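Local coordinates for EvpC (Edwardsiella tarda, PDB 3EAA), which is a key type VI secretion system protein of the Hcp family, which probably assembles into hexameric rings that form part of the secretion tube, at residues T5-D10 / L57-W62. Sequence-based numbering, arbitrary orientation.
Sequences TYIKLD and LRVTKW
Ile7 meets Leu57 and Val59 in the hydrophobic core of the Hcp beta-barrel, where strand 4-9 of one antiparallel sheet faces strand 52-62 of the other. That this is packing between sheets, not pairing within one, follows from the backbone: the closest CA atoms, those of Ile7 and Val59, are 9.1 Å apart, and no hydrogen bond links the two segments. Main-chain bonds instead tie each strand to a neighbour in its own sheet, Ile7 pairing with Ile25 and Leu57 with Phe128.

The contact rests on one methyl group. Ile7 turns its CA-CB bond toward the opposing strand, and its CG1 branch is extended, with chi1 at -156° and chi2 at 178°, which carries CD1 across the interface between the sheets. The CG2 branch of Ile7 stays behind, 5.2 Å from Val59 CG2. Leu57 sends its isobutyl group the other way: CG stands opposite the backbone N (chi1 168°), and CD2 arrives end-on, 4.0 Å from Ile7 CD1. Val59 lies at a slant to the isoleucine and touches it through CG2, the methyl beside its own backbone N, while CG1 is turned from Ile7 CD1, at 5.3 Å. Leu57 and Val59 are alternate residues on one face of their strand, and the two methyls they present are 3.8 Å apart, forming a shallow seat for the tip of Ile7.

All three residues are buried, yet only 84 Å² is covered between the segments, so most of their burial comes from elsewhere in the fold. Leu83 and Ile25 touch Ile7, and Val27 and Phe128 touch Val59. The closest approach is Ile7 CD1 to Val59 CG2, at 3.9 Å.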
ATOM      1  N   THR A   5      16.224 -13.966  20.842  1.00 11.15           N
ATOM      2  CA  THR A   5      17.365 -13.884  19.934  1.00 11.72           C
ATOM      3  C   THR A   5      18.527 -13.021  20.453  1.00 14.57           C
ATOM      4  O   THR A   5      18.340 -11.860  20.820  1.00 16.97           O
ATOM      5  CB  THR A   5      16.918 -13.322  18.583  1.00 10.31           C
ATOM      6  OG1 THR A   5      15.619 -13.817  18.275  1.00 10.29           O
ATOM      7  CG2 THR A   5      17.892 -13.719  17.483  1.00 14.40           C
ATOM      8  N   TYR A   6      19.729 -13.587  20.466  1.00 17.08           N
ATOM      9  CA  TYR A   6      20.917 -12.837  20.858  1.00 19.73           C
ATOM     10  C   TYR A   6      21.944 -12.836  19.743  1.00 16.37           C
ATOM     11  O   TYR A   6      21.968 -13.735  18.915  1.00 16.75           O
ATOM     12  CB  TYR A   6      21.560 -13.419  22.120  1.00 17.59           C
ATOM     13  CG  TYR A   6      20.603 -13.734  23.251  1.00 15.55           C
ATOM     14  CD1 TYR A   6      19.989 -14.975  23.340  1.00 22.28           C
ATOM     15  CD2 TYR A   6      20.331 -12.800  24.242  1.00 17.87           C
ATOM     16  CE1 TYR A   6      19.118 -15.275  24.379  1.00 24.37           C
ATOM     17  CE2 TYR A   6      19.461 -13.090  25.284  1.00 16.91           C
ATOM     18  CZ  TYR A   6      18.859 -14.329  25.344  1.00 18.46           C
ATOM     19  OH  TYR A   6      17.998 -14.641  26.373  1.00 21.92           O
ATOM     20  N   ILE A   7      22.815 -11.836  19.741  1.00 24.03           N
ATOM     21  CA  ILE A   7      23.825 -11.722  18.695  1.00 30.06           C
ATOM     22  C   ILE A   7      25.154 -11.169  19.218  1.00 22.79           C
ATOM     23  O   ILE A   7      25.178 -10.199  19.972  1.00 20.45           O
ATOM     24  CB  ILE A   7      23.316 -10.860  17.524  1.00 29.60           C
ATOM     25  CG1 ILE A   7      24.070 -11.203  16.241  1.00 22.57           C
ATOM     26  CG2 ILE A   7      23.417  -9.370  17.849  1.00 28.96           C
ATOM     27  CD1 ILE A   7      23.595 -10.429  15.046  1.00 25.62           C
ATOM     28  N   LYS A   8      26.257 -11.791  18.805  1.00 22.28           N
ATOM     29  CA  LYS A   8      27.583 -11.445  19.317  1.00 24.75           C
ATOM     30  C   LYS A   8      28.555 -10.899  18.272  1.00 29.35           C
ATOM     31  O   LYS A   8      28.671 -11.432  17.167  1.00 20.50           O
ATOM     32  CB  LYS A   8      28.224 -12.645  20.003  1.00 29.44           C
ATOM     33  CG  LYS A   8      29.720 -12.503  20.175  1.00 31.35           C
ATOM     34  CD  LYS A   8      30.280 -13.644  20.999  1.00 39.49           C
ATOM     35  CE  LYS A   8      31.674 -13.315  21.517  1.00 44.65           C
ATOM     36  NZ  LYS A   8      32.038 -14.126  22.722  1.00 31.57           N
ATOM     37  N   LEU A   9      29.253  -9.830  18.656  1.00 43.98           N
ATOM     38  CA  LEU A   9      30.259  -9.174  17.824  1.00 25.01           C
ATOM     39  C   LEU A   9      31.570  -9.107  18.575  1.00 28.18           C
ATOM     40  O   LEU A   9      31.591  -8.891  19.788  1.00 29.14           O
ATOM     41  CB  LEU A   9      29.840  -7.746  17.506  1.00 28.34           C
ATOM     42  CG  LEU A   9      28.999  -7.427  16.277  1.00 32.62           C
ATOM     43  CD1 LEU A   9      28.258  -6.127  16.524  1.00 27.44           C
ATOM     44  CD2 LEU A   9      29.865  -7.320  15.035  1.00 18.60           C
ATOM     45  N   ASP A  10      32.666  -9.271  17.845  1.00 33.46           N
ATOM     46  CA  ASP A  10      33.995  -9.278  18.441  1.00 29.67           C
ATOM     47  C   ASP A  10      34.377  -7.918  19.001  1.00 26.57           C
ATOM     48  O   ASP A  10      34.481  -6.939  18.264  1.00 24.28           O
ATOM     49  CB  ASP A  10      35.025  -9.752  17.421  1.00 33.96           C
ATOM     50  CG  ASP A  10      34.816 -11.195  17.032  1.00 42.96           C
ATOM     51  OD1 ASP A  10      34.578 -12.014  17.949  1.00 36.48           O
ATOM     52  OD2 ASP A  10      34.884 -11.510  15.823  1.00 29.77           O
ATOM     53  N   LEU A  57      21.883  -9.746   6.569  1.00 16.77           N
ATOM     54  CA  LEU A  57      21.070 -10.073   7.730  1.00 17.52           C
ATOM     55  C   LEU A  57      20.542  -8.766   8.276  1.00 20.81           C
ATOM     56  O   LEU A  57      21.294  -7.807   8.417  1.00 24.69           O
ATOM     57  CB  LEU A  57      21.911 -10.761   8.795  1.00 18.01           C
ATOM     58  CG  LEU A  57      21.252 -10.899  10.166  1.00 16.39           C
ATOM     59  CD1 LEU A  57      20.385 -12.137  10.231  1.00 21.29           C
ATOM     60  CD2 LEU A  57      22.298 -10.949  11.256  1.00 15.36           C
ATOM     61  N   ARG A  58      19.247  -8.713   8.564  1.00 23.08           N
ATOM     62  CA  ARG A  58      18.642  -7.477   9.043  1.00 23.19           C
ATOM     63  C   ARG A  58      18.248  -7.586  10.494  1.00 21.03           C
ATOM     64  O   ARG A  58      17.255  -8.217  10.845  1.00 25.32           O
ATOM     65  CB  ARG A  58      17.402  -7.120   8.232  1.00 26.72           C
ATOM     66  CG  ARG A  58      17.692  -6.714   6.822  1.00 35.95           C
ATOM     67  CD  ARG A  58      16.519  -5.990   6.232  1.00 35.38           C
ATOM     68  NE  ARG A  58      16.525  -4.574   6.563  1.00 23.87           N
ATOM     69  CZ  ARG A  58      15.817  -3.673   5.892  1.00 57.51           C
ATOM     70  NH1 ARG A  58      15.065  -4.064   4.871  1.00 67.40           N
ATOM     71  NH2 ARG A  58      15.858  -2.390   6.232  1.00 57.16           N
ATOM     72  N   VAL A  59      19.011  -6.936  11.347  1.00 14.80           N
ATOM     73  CA  VAL A  59      18.741  -7.053  12.758  1.00 17.30           C
ATOM     74  C   VAL A  59      17.852  -5.921  13.244  1.00 12.34           C
ATOM     75  O   VAL A  59      17.951  -4.800  12.772  1.00 14.93           O
ATOM     76  CB  VAL A  59      20.047  -7.146  13.557  1.00 16.17           C
ATOM     77  CG1 VAL A  59      19.864  -6.607  14.968  1.00 19.91           C
ATOM     78  CG2 VAL A  59      20.513  -8.580  13.579  1.00 13.90           C
ATOM     79  N   THR A  60      16.965  -6.236  14.176  1.00 11.54           N
ATOM     80  CA  THR A  60      16.187  -5.214  14.854  1.00 20.17           C
ATOM     81  C   THR A  60      16.424  -5.297  16.359  1.00 16.64           C
ATOM     82  O   THR A  60      16.466  -6.385  16.926  1.00 13.75           O
ATOM     83  CB  THR A  60      14.683  -5.331  14.546  1.00 19.11           C
ATOM     84  OG1 THR A  60      14.488  -5.286  13.131  1.00 33.32           O
ATOM     85  CG2 THR A  60      13.919  -4.186  15.172  1.00 22.38           C
ATOM     86  N   LYS A  61      16.589  -4.142  16.996  1.00 14.14           N
ATOM     87  CA  LYS A  61      16.846  -4.092  18.428  1.00 21.77           C
ATOM     88  C   LYS A  61      16.682  -2.678  18.966  1.00 22.91           C
ATOM     89  O   LYS A  61      16.566  -1.728  18.194  1.00 25.17           O
ATOM     90  CB  LYS A  61      18.245  -4.638  18.746  1.00 18.43           C
ATOM     91  CG  LYS A  61      19.314  -4.229  17.753  1.00 21.28           C
ATOM     92  CD  LYS A  61      19.942  -2.888  18.110  1.00 24.43           C
ATOM     93  CE  LYS A  61      21.193  -3.054  18.958  1.00 17.33           C
ATOM     94  NZ  LYS A  61      21.781  -1.734  19.332  1.00 21.08           N
ATOM     95  N   TRP A  62      16.657  -2.548  20.292  1.00 21.04           N
ATOM     96  CA  TRP A  62      16.545  -1.245  20.929  1.00 14.54           C
ATOM     97  C   TRP A  62      17.897  -0.588  20.908  1.00 17.66           C
ATOM     98  O   TRP A  62      18.880  -1.183  20.480  1.00 25.46           O
ATOM     99  CB  TRP A  62      16.097  -1.370  22.385  1.00 13.77           C
ATOM    100  CG  TRP A  62      14.768  -2.035  22.562  1.00 22.97           C
ATOM    101  CD1 TRP A  62      14.479  -3.101  23.372  1.00 16.73           C
ATOM    102  CD2 TRP A  62      13.547  -1.689  21.904  1.00 23.68           C
ATOM    103  NE1 TRP A  62      13.151  -3.434  23.259  1.00 17.36           N
ATOM    104  CE2 TRP A  62      12.555  -2.584  22.359  1.00 24.84           C
ATOM    105  CE3 TRP A  62      13.192  -0.710  20.969  1.00 21.87           C
ATOM    106  CZ2 TRP A  62      11.236  -2.529  21.916  1.00 21.70           C
ATOM    107  CZ3 TRP A  62      11.879  -0.661  20.525  1.00 25.75           C
ATOM    108  CH2 TRP A  62      10.919  -1.562  20.999  1.00 22.33           C
TER